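Local coordinates for protein 2,3-bisphosphoglycerate-independent phosphoglycerate mutase (Pyrococcus horikoshii, PDB 2ZKT) that probably interconverts 2-phosphoglycerate and 3-phosphoglycerate in glycolysis without needing 2,3-bisphosphoglycerate, as a metal-binding member of the alkaline phosphatase superfamily, at residues P35-L40 against R322-I327. Numbering follows the deposited sequence.
Sequences PNMDKL and RADRMI
The carboxylate of D324 meets the first turn of helix 35-43 and is held there by two consecutive backbone amides, N36 and M37. N36 N donates to D324 OD2 at 2.9 Å, nearly straight at 166°, while M37 N donates to D324 OD1 at 2.8 Å with a more bent N-H...O of 150°. Both oxygens use their syn lone pairs, so the carboxylate is gripped two-pronged and its rotation is fixed. It thus accepts from two N-H groups in the first turn of a helix remote from it in sequence, and the helix dipole would be expected to stabilise its negative charge. The D324 side chain reaches this place with CG anti to the backbone N (chi1 -161°).

Around the carboxylate the packing is close. The P35 ring lies against one oxygen, with CD 3.0 Å from D324 OD2, and N36 ND2 adds a weak hydrogen bond to the same oxygen, its amide plane clearly tilted from the carboxylate. M37 runs antiparallel alongside D324; its chain bends at the last torsion, which carries CE back to 3.6 Å from D324 OD1.

Beside this polar patch, I327 supplies an apolar one. Its CD1 sits 3.7 Å from M37 SD, the two side chains roughly perpendicular, and its CG2 branch meets L40 CD1 at 4.1 Å.

The axes of segments 35-40 and 322-327 come within 8.6 Å, with the CA atoms of N36 and D324 nearest across the two segments. P35 also packs on Y31 of the second subunit. Both helices pack on the large mixed sheet, the helix-flanked sheet of the alkaline phosphatase-like metalloenzyme domain: L40 and I327 share I343 of strand 339-344, and L40 also touches L331, further along helix 313-331.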
loop_
_atom_site.group_PDB
_atom_site.type_symbol
_atom_site.label_atom_id
_atom_site.label_comp_id
_atom_site.label_asym_id
_atom_site.label_seq_id
_atom_site.Cartn_x
_atom_site.Cartn_y
_atom_site.Cartn_z
ATOM N N PRO B 35 4.503 -2.698 -3.406
ATOM C CA PRO B 35 5.356 -2.714 -4.604
ATOM C C PRO B 35 5.919 -4.074 -5.032
ATOM O O PRO B 35 6.156 -4.291 -6.218
ATOM C CB PRO B 35 6.454 -1.708 -4.250
ATOM C CG PRO B 35 6.605 -1.887 -2.764
ATOM C CD PRO B 35 5.150 -1.943 -2.307
ATOM N N ASN B 36 6.138 -4.990 -4.079
ATOM C CA ASN B 36 6.691 -6.314 -4.399
ATOM C C ASN B 36 5.676 -7.257 -5.052
ATOM O O ASN B 36 5.989 -7.929 -6.040
ATOM C CB ASN B 36 7.303 -6.955 -3.139
ATOM C CG ASN B 36 8.624 -6.285 -2.733
ATOM O OD1 ASN B 36 9.621 -6.383 -3.445
ATOM N ND2 ASN B 36 8.621 -5.584 -1.597
ATOM N N MET B 37 4.460 -7.310 -4.520
ATOM C CA MET B 37 3.447 -8.160 -5.137
ATOM C C MET B 37 3.073 -7.564 -6.514
ATOM O O MET B 37 2.798 -8.312 -7.465
ATOM C CB MET B 37 2.218 -8.304 -4.212
ATOM C CG MET B 37 2.513 -9.194 -2.980
ATOM S SD MET B 37 1.117 -9.540 -1.859
ATOM C CE MET B 37 1.277 -8.200 -0.625
ATOM N N ASP B 38 3.091 -6.229 -6.638
ATOM C CA ASP B 38 2.781 -5.581 -7.925
ATOM C C ASP B 38 3.860 -5.950 -8.957
ATOM O O ASP B 38 3.564 -6.141 -10.140
ATOM C CB ASP B 38 2.735 -4.044 -7.796
ATOM C CG ASP B 38 1.562 -3.552 -6.937
ATOM O OD1 ASP B 38 0.797 -4.408 -6.420
ATOM O OD2 ASP B 38 1.413 -2.308 -6.781
ATOM N N LYS B 39 5.111 -6.032 -8.505
ATOM C CA LYS B 39 6.220 -6.392 -9.383
ATOM C C LYS B 39 6.007 -7.830 -9.872
ATOM O O LYS B 39 6.163 -8.130 -11.065
ATOM C CB LYS B 39 7.550 -6.293 -8.615
ATOM C CG LYS B 39 8.764 -6.743 -9.417
ATOM C CD LYS B 39 9.664 -7.664 -8.590
ATOM C CE LYS B 39 10.271 -6.929 -7.389
ATOM N NZ LYS B 39 11.767 -7.013 -7.342
ATOM N N LEU B 40 5.652 -8.719 -8.942
ATOM C CA LEU B 40 5.414 -10.121 -9.286
ATOM C C LEU B 40 4.193 -10.281 -10.207
ATOM O O LEU B 40 4.212 -11.092 -11.147
ATOM C CB LEU B 40 5.226 -10.950 -8.006
ATOM C CG LEU B 40 6.501 -11.211 -7.193
ATOM C CD1 LEU B 40 6.141 -11.980 -5.910
ATOM C CD2 LEU B 40 7.496 -12.007 -8.041
ATOM N N ARG B 322 2.985 -5.236 5.609
ATOM C CA ARG B 322 4.054 -5.935 6.323
ATOM C C ARG B 322 4.357 -7.226 5.548
ATOM O O ARG B 322 5.511 -7.664 5.453
ATOM C CB ARG B 322 3.619 -6.236 7.770
ATOM C CG ARG B 322 3.617 -4.984 8.653
ATOM C CD ARG B 322 3.026 -5.225 10.040
ATOM N NE ARG B 322 3.634 -6.375 10.715
ATOM C CZ ARG B 322 3.172 -6.892 11.854
ATOM N NH1 ARG B 322 2.100 -6.352 12.439
ATOM N NH2 ARG B 322 3.763 -7.955 12.398
ATOM N N ALA B 323 3.311 -7.828 4.978
ATOM C CA ALA B 323 3.481 -9.044 4.192
ATOM C C ALA B 323 4.292 -8.714 2.932
ATOM O O ALA B 323 5.175 -9.488 2.535
ATOM C CB ALA B 323 2.098 -9.632 3.807
ATOM N N ASP B 324 4.010 -7.568 2.303
ATOM C CA ASP B 324 4.747 -7.215 1.090
ATOM C C ASP B 324 6.245 -7.132 1.368
ATOM O O ASP B 324 7.061 -7.611 0.565
ATOM C CB ASP B 324 4.256 -5.886 0.490
ATOM C CG ASP B 324 4.651 -5.730 -0.985
ATOM O OD1 ASP B 324 4.214 -6.573 -1.808
ATOM O OD2 ASP B 324 5.398 -4.775 -1.328
ATOM N N ARG B 325 6.616 -6.537 2.503
ATOM C CA ARG B 325 8.034 -6.433 2.867
ATOM C C ARG B 325 8.583 -7.843 3.119
ATOM O O ARG B 325 9.713 -8.161 2.733
ATOM C CB ARG B 325 8.219 -5.563 4.120
ATOM C CG ARG B 325 7.636 -4.163 3.972
ATOM C CD ARG B 325 7.985 -3.246 5.145
ATOM N NE ARG B 325 7.097 -2.077 5.152
ATOM C CZ ARG B 325 6.030 -1.950 5.946
ATOM N NH1 ARG B 325 5.721 -2.914 6.811
ATOM N NH2 ARG B 325 5.252 -0.871 5.853
ATOM N N MET B 326 7.772 -8.682 3.770
ATOM C CA MET B 326 8.168 -10.065 4.047
ATOM C C MET B 326 8.479 -10.730 2.704
ATOM O O MET B 326 9.502 -11.407 2.553
ATOM C CB MET B 326 7.021 -10.815 4.762
ATOM C CG MET B 326 7.228 -12.318 4.894
ATOM S SD MET B 326 5.794 -13.175 5.631
ATOM C CE MET B 326 4.637 -13.246 4.154
ATOM N N ILE B 327 7.592 -10.524 1.724
ATOM C CA ILE B 327 7.772 -11.092 0.384
ATOM C C ILE B 327 8.992 -10.457 -0.287
ATOM O O ILE B 327 9.765 -11.142 -0.959
ATOM C CB ILE B 327 6.508 -10.855 -0.487
ATOM C CG1 ILE B 327 5.346 -11.699 0.072
ATOM C CG2 ILE B 327 6.790 -11.208 -1.958
ATOM C CD1 ILE B 327 3.982 -11.062 -0.093
#